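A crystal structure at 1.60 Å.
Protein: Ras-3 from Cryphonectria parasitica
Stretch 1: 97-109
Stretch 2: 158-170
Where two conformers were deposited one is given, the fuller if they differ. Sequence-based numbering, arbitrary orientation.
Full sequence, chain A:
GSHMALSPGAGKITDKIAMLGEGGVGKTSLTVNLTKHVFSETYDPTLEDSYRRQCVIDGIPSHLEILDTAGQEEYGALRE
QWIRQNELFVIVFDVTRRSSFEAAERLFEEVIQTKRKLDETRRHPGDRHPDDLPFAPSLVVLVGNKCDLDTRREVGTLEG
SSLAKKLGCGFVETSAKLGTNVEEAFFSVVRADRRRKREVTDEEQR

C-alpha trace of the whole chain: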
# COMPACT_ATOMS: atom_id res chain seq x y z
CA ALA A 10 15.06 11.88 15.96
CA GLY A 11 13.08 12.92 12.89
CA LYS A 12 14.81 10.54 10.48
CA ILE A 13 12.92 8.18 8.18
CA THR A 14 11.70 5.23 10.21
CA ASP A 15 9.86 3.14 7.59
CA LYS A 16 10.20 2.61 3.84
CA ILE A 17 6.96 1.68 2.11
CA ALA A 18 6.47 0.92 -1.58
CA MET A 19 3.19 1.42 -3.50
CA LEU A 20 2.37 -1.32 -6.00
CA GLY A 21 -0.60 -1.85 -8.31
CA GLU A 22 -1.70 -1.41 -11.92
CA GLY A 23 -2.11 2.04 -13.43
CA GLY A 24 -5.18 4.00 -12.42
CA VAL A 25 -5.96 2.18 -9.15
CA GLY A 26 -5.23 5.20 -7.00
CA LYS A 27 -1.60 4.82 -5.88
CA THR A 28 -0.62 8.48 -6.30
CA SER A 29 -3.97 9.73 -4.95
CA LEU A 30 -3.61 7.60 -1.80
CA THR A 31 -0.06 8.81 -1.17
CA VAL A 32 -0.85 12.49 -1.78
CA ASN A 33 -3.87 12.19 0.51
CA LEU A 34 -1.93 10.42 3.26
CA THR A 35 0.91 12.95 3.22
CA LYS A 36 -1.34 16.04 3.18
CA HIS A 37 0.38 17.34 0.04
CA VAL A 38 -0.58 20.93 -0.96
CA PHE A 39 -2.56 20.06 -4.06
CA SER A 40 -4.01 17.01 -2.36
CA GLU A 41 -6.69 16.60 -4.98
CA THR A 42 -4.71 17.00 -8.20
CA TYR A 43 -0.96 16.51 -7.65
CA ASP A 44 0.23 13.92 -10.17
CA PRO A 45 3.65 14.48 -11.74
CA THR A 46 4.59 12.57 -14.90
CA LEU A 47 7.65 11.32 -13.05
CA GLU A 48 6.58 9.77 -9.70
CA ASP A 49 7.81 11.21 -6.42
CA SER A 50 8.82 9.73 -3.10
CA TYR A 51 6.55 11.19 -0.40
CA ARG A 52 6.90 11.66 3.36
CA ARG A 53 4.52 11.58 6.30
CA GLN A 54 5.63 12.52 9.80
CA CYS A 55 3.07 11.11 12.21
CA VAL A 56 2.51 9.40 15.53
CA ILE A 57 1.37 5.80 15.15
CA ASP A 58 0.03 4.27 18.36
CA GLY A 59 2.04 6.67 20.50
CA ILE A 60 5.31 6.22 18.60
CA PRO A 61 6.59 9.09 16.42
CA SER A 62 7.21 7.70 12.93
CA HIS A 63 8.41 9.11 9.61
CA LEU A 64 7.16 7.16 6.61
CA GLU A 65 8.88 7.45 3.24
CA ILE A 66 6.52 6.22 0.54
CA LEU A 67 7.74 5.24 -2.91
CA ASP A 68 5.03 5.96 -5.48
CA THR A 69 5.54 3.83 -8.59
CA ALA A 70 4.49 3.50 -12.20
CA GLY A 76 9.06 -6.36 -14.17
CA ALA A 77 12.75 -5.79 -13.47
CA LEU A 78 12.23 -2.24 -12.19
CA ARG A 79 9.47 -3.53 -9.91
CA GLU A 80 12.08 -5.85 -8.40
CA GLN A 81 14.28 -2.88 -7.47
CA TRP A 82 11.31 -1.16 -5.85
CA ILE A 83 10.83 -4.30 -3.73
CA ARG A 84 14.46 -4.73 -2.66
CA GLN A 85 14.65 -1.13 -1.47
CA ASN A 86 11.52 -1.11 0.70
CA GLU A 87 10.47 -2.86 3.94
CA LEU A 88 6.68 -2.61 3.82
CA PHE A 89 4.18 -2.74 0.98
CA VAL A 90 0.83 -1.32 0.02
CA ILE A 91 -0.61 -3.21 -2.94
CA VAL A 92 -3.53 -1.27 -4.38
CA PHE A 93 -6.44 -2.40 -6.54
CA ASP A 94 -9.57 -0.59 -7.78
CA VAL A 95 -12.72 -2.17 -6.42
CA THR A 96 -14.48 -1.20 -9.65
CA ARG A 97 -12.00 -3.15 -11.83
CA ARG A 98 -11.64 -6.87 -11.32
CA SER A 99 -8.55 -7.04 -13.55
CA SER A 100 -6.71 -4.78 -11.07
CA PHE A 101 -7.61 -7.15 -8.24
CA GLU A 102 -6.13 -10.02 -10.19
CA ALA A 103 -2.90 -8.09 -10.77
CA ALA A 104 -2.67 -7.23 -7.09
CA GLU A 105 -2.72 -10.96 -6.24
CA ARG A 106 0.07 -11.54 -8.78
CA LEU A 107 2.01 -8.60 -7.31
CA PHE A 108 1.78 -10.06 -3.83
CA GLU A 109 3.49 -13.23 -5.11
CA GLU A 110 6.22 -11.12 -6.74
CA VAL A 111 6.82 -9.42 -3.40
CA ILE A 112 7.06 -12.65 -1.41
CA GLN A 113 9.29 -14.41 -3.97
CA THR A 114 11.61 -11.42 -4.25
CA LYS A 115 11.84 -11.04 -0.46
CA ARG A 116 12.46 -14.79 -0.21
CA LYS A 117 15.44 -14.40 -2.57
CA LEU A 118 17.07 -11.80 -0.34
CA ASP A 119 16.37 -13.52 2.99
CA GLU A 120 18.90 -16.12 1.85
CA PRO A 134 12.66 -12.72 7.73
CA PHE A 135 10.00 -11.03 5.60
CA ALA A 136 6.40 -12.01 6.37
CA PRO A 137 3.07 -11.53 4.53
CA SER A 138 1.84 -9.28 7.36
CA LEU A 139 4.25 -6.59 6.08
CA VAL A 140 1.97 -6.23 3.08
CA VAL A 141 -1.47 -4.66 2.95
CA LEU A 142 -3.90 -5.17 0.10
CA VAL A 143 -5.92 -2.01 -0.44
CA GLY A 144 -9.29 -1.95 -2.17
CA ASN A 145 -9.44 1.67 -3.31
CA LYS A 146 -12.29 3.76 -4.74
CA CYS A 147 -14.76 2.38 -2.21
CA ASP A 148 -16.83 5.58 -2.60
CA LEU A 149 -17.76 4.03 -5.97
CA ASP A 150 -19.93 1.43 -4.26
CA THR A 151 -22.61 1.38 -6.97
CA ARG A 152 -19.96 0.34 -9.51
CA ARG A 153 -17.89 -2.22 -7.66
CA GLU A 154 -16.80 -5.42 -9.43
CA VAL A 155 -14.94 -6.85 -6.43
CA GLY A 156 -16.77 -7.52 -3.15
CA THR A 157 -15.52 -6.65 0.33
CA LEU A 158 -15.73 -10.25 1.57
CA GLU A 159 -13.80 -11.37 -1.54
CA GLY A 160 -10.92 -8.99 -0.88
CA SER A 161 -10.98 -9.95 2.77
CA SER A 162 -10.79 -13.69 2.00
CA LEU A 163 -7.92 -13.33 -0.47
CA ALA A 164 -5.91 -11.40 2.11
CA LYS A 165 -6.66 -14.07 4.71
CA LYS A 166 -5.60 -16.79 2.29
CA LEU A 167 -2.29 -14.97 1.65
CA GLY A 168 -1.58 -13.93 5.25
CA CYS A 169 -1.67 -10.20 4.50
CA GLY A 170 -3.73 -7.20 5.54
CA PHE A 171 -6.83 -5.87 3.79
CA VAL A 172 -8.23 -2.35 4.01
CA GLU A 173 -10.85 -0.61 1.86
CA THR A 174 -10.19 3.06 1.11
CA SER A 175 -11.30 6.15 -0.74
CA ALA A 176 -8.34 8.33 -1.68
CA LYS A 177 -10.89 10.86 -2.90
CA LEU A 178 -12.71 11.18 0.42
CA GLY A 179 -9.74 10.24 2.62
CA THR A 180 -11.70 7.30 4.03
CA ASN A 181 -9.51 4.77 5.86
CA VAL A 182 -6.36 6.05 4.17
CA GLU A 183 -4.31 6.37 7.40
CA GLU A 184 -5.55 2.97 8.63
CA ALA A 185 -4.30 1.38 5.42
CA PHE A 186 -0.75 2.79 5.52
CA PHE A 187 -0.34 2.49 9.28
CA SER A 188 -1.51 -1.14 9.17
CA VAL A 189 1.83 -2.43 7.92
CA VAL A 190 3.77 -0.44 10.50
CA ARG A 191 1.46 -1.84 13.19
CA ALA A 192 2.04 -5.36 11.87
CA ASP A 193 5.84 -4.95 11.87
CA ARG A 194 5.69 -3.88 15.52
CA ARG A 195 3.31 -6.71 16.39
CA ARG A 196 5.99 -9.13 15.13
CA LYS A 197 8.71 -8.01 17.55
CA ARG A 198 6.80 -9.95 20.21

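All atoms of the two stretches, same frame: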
# COMPACT_ATOMS: atom_id res chain seq x y z
N ARG A 97 -12.69 -2.49 -10.71
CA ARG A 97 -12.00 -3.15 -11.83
C ARG A 97 -11.39 -4.48 -11.42
O ARG A 97 -10.29 -4.55 -10.85
CB ARG A 97 -10.89 -2.26 -12.40
CG ARG A 97 -11.34 -1.25 -13.43
CD ARG A 97 -10.23 -1.05 -14.47
NE ARG A 97 -8.96 -0.59 -13.89
CZ ARG A 97 -7.82 -1.30 -13.90
NH1 ARG A 97 -7.77 -2.51 -14.44
NH2 ARG A 97 -6.72 -0.78 -13.35
N ARG A 98 -12.07 -5.56 -11.75
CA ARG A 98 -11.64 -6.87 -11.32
C ARG A 98 -10.24 -7.24 -11.84
O ARG A 98 -9.50 -7.93 -11.17
CB ARG A 98 -12.66 -7.93 -11.72
CG ARG A 98 -12.18 -9.33 -11.52
CD ARG A 98 -13.32 -10.30 -11.62
NE ARG A 98 -14.30 -10.06 -10.57
CZ ARG A 98 -14.20 -10.56 -9.35
NH1 ARG A 98 -13.14 -11.31 -9.03
NH2 ARG A 98 -15.13 -10.31 -8.44
N SER A 99 -9.88 -6.77 -13.03
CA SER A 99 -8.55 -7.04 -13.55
C SER A 99 -7.46 -6.53 -12.60
O SER A 99 -6.43 -7.15 -12.46
CB SER A 99 -8.36 -6.45 -14.95
OG SER A 99 -8.78 -5.10 -14.99
N SER A 100 -7.69 -5.37 -11.98
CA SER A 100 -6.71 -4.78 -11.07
C SER A 100 -6.55 -5.64 -9.81
O SER A 100 -5.47 -5.70 -9.22
CB SER A 100 -7.08 -3.34 -10.69
OG SER A 100 -8.15 -3.33 -9.75
N PHE A 101 -7.62 -6.29 -9.42
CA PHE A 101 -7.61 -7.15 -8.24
C PHE A 101 -6.78 -8.38 -8.56
O PHE A 101 -6.04 -8.89 -7.72
CB PHE A 101 -9.06 -7.49 -7.86
CG PHE A 101 -9.20 -8.42 -6.70
CD1 PHE A 101 -8.70 -8.10 -5.45
CD2 PHE A 101 -9.90 -9.61 -6.85
CE1 PHE A 101 -8.87 -8.95 -4.36
CE2 PHE A 101 -10.06 -10.47 -5.78
CZ PHE A 101 -9.56 -10.13 -4.52
N GLU A 102 -6.90 -8.86 -9.78
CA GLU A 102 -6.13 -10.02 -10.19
C GLU A 102 -4.64 -9.69 -10.25
O GLU A 102 -3.81 -10.47 -9.81
CB GLU A 102 -6.62 -10.54 -11.55
CG GLU A 102 -8.03 -11.04 -11.50
CD GLU A 102 -8.66 -11.20 -12.86
OE1 GLU A 102 -9.78 -11.76 -12.93
OE2 GLU A 102 -8.04 -10.76 -13.85
N ALA A 103 -4.30 -8.51 -10.78
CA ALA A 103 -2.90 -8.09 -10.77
C ALA A 103 -2.34 -7.94 -9.36
O ALA A 103 -1.21 -8.32 -9.09
CB ALA A 103 -2.71 -6.80 -11.54
N ALA A 104 -3.14 -7.38 -8.46
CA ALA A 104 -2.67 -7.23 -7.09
C ALA A 104 -2.25 -8.58 -6.47
O ALA A 104 -1.24 -8.66 -5.78
CB ALA A 104 -3.73 -6.56 -6.26
N GLU A 105 -3.04 -9.62 -6.72
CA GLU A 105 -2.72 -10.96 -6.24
C GLU A 105 -1.39 -11.43 -6.83
O GLU A 105 -0.53 -11.95 -6.11
CB GLU A 105 -3.84 -11.92 -6.62
CG GLU A 105 -3.65 -13.34 -6.14
CD GLU A 105 -4.83 -14.23 -6.46
OE1 GLU A 105 -5.75 -13.80 -7.20
OE2 GLU A 105 -4.85 -15.38 -5.97
N ARG A 106 -1.22 -11.25 -8.13
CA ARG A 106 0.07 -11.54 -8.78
C ARG A 106 1.24 -10.74 -8.18
O ARG A 106 2.33 -11.27 -8.00
CB ARG A 106 -0.02 -11.30 -10.29
CG ARG A 106 -1.04 -12.19 -10.99
CD ARG A 106 -0.84 -12.15 -12.50
NE ARG A 106 -1.12 -10.83 -13.06
CZ ARG A 106 -2.29 -10.48 -13.57
NH1 ARG A 106 -3.29 -11.34 -13.60
NH2 ARG A 106 -2.46 -9.25 -14.05
N LEU A 107 1.00 -9.46 -7.89
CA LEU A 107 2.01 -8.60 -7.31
C LEU A 107 2.41 -9.05 -5.92
O LEU A 107 3.58 -9.01 -5.56
CB LEU A 107 1.52 -7.15 -7.27
CG LEU A 107 1.40 -6.53 -8.65
CD1 LEU A 107 0.55 -5.26 -8.62
CD2 LEU A 107 2.81 -6.24 -9.16
N PHE A 108 1.45 -9.50 -5.13
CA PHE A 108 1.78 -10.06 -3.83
C PHE A 108 2.79 -11.21 -3.97
O PHE A 108 3.77 -11.28 -3.24
CB PHE A 108 0.52 -10.55 -3.10
CG PHE A 108 0.81 -11.24 -1.81
CD1 PHE A 108 0.92 -10.52 -0.63
CD2 PHE A 108 1.01 -12.61 -1.78
CE1 PHE A 108 1.20 -11.16 0.56
CE2 PHE A 108 1.29 -13.25 -0.60
CZ PHE A 108 1.40 -12.52 0.58
N GLU A 109 2.56 -12.11 -4.92
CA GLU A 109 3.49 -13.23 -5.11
C GLU A 109 4.87 -12.74 -5.53
O GLU A 109 5.86 -13.29 -5.06
CB GLU A 109 2.95 -14.26 -6.12
CG GLU A 109 3.18 -15.71 -5.70
CD GLU A 109 4.45 -16.28 -6.28
OE1 GLU A 109 4.73 -17.47 -6.04
OE2 GLU A 109 5.16 -15.54 -6.99
N LEU A 158 -16.03 -8.93 1.01
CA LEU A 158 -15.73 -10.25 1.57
C LEU A 158 -14.70 -10.97 0.71
O LEU A 158 -13.87 -11.71 1.25
CB LEU A 158 -16.99 -11.10 1.73
CG LEU A 158 -18.07 -10.80 2.78
CD1 LEU A 158 -17.48 -10.18 4.05
CD2 LEU A 158 -19.15 -9.91 2.20
N GLU A 159 -14.73 -10.74 -0.60
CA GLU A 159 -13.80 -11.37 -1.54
C GLU A 159 -12.37 -10.88 -1.36
O GLU A 159 -11.44 -11.68 -1.34
CB GLU A 159 -14.24 -11.14 -3.00
CG GLU A 159 -13.35 -11.83 -4.03
CD GLU A 159 -13.84 -11.66 -5.46
OE1 GLU A 159 -13.19 -12.18 -6.38
OE2 GLU A 159 -14.89 -11.00 -5.66
N GLY A 160 -12.21 -9.57 -1.22
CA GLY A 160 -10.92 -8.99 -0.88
C GLY A 160 -10.44 -9.48 0.47
O GLY A 160 -9.26 -9.80 0.66
N SER A 161 -11.35 -9.54 1.43
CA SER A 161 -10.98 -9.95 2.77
C SER A 161 -10.49 -11.39 2.80
O SER A 161 -9.51 -11.70 3.48
CB SER A 161 -12.14 -9.78 3.73
OG SER A 161 -11.71 -10.13 5.03
N SER A 162 -11.18 -12.27 2.06
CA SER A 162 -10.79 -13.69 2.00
C SER A 162 -9.48 -13.95 1.26
O SER A 162 -8.72 -14.83 1.65
CB SER A 162 -11.90 -14.59 1.43
OG SER A 162 -12.23 -14.28 0.09
N LEU A 163 -9.22 -13.20 0.20
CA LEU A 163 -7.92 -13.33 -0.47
C LEU A 163 -6.81 -12.96 0.51
O LEU A 163 -5.84 -13.74 0.70
CB LEU A 163 -7.84 -12.44 -1.71
CG LEU A 163 -6.50 -12.57 -2.45
CD1 LEU A 163 -6.27 -14.01 -2.92
CD2 LEU A 163 -6.47 -11.62 -3.62
N ALA A 164 -6.93 -11.80 1.15
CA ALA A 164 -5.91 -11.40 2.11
C ALA A 164 -5.70 -12.43 3.21
O ALA A 164 -4.57 -12.69 3.60
CB ALA A 164 -6.22 -10.03 2.70
N LYS A 165 -6.78 -13.03 3.70
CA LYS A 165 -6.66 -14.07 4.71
C LYS A 165 -5.94 -15.30 4.17
O LYS A 165 -5.09 -15.89 4.84
CB LYS A 165 -8.04 -14.42 5.27
CG LYS A 165 -8.52 -13.39 6.31
CD LYS A 165 -7.69 -13.50 7.58
CE LYS A 165 -8.07 -12.45 8.62
NZ LYS A 165 -7.90 -11.07 8.08
N LYS A 166 -6.28 -15.68 2.95
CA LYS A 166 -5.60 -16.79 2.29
C LYS A 166 -4.08 -16.54 2.20
O LYS A 166 -3.29 -17.45 2.43
CB LYS A 166 -6.21 -17.04 0.92
CG LYS A 166 -5.38 -17.90 -0.05
CD LYS A 166 -6.07 -17.98 -1.40
CE LYS A 166 -5.12 -18.41 -2.49
NZ LYS A 166 -4.82 -19.86 -2.36
N LEU A 167 -3.70 -15.31 1.88
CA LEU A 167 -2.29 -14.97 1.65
C LEU A 167 -1.50 -14.64 2.93
O LEU A 167 -0.28 -14.65 2.92
CB LEU A 167 -2.17 -13.82 0.64
CG LEU A 167 -2.87 -14.00 -0.71
CD1 LEU A 167 -2.78 -12.75 -1.56
CD2 LEU A 167 -2.29 -15.18 -1.47
N GLY A 168 -2.21 -14.35 4.01
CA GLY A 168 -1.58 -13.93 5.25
C GLY A 168 -1.33 -12.44 5.37
O GLY A 168 -0.61 -12.00 6.27
N CYS A 169 -1.93 -11.64 4.50
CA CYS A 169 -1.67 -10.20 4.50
C CYS A 169 -2.86 -9.38 5.00
O CYS A 169 -3.91 -9.91 5.30
CB CYS A 169 -1.24 -9.71 3.11
SG CYS A 169 -2.54 -9.76 1.83
N GLY A 170 -2.67 -8.07 5.09
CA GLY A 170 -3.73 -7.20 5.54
C GLY A 170 -4.68 -6.85 4.40
O GLY A 170 -4.35 -7.04 3.23

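Two helices, 98-109 and 158-167, run nearly parallel, their axes 12° apart and 11.9 Å at closest approach; the two stretches bury 485 Å² between them, both sides summed. Stretch 2 meets its neighbour through a stripe spaced by helical turns: Glu-159, Leu-163 and Leu-167 all send CA-to-CB toward stretch 1.

Leu-158, at the start, is out of reach. Glu-159 extends with all-trans chi1 and chi2, so its carboxylate meets the edge of the Arg-98 guanidinium, near the plane of that group. The pairing is two-pronged: Arg-98 NH1 donates to Glu-159 OE1 at 2.8 Å and Arg-98 NH2 to Glu-159 OE2 at 2.9 Å, both nearly linear. Arg-98 starts sideways, and its long chain carries the charge to the partner; a salt bridge suits this partly exposed end.

Gly-160 brings bare backbone to the ring of Phe-101, with Phe-101 CE1 4.0 Å from Gly-160 CA. An ideal CB here would lie 4.3 Å from that same CE1, so the ring alone would not forbid a small side chain.

Ser-161 points away and Ser-162 is out of reach, leaving polar residues off the seam. Leu-163 then fills the centre: its CD2 sits 3.5 Å from Phe-101 CZ, while its CD1 lies 3.6 Å from Glu-105 OE2. The aliphatic branches thus touch both a buried ring and a partly exposed carboxylate.

Ala-164 and Lys-165 make no contact. Leu-167, one turn beyond Leu-163, lays its CB over a face of Phe-108, 4.0 Å from the ring centroid, a CH-pi contact.

Gly-168 ends the helix with positive phi, where a CB would jam against the preceding carbonyl O; the backbone itself calls for glycine. After this turn, buried Cys-169 points back toward stretch 1, its CB 3.8 Å from Phe-108 CE1. Leu-167 and Cys-169 together pack the Phe-108 ring.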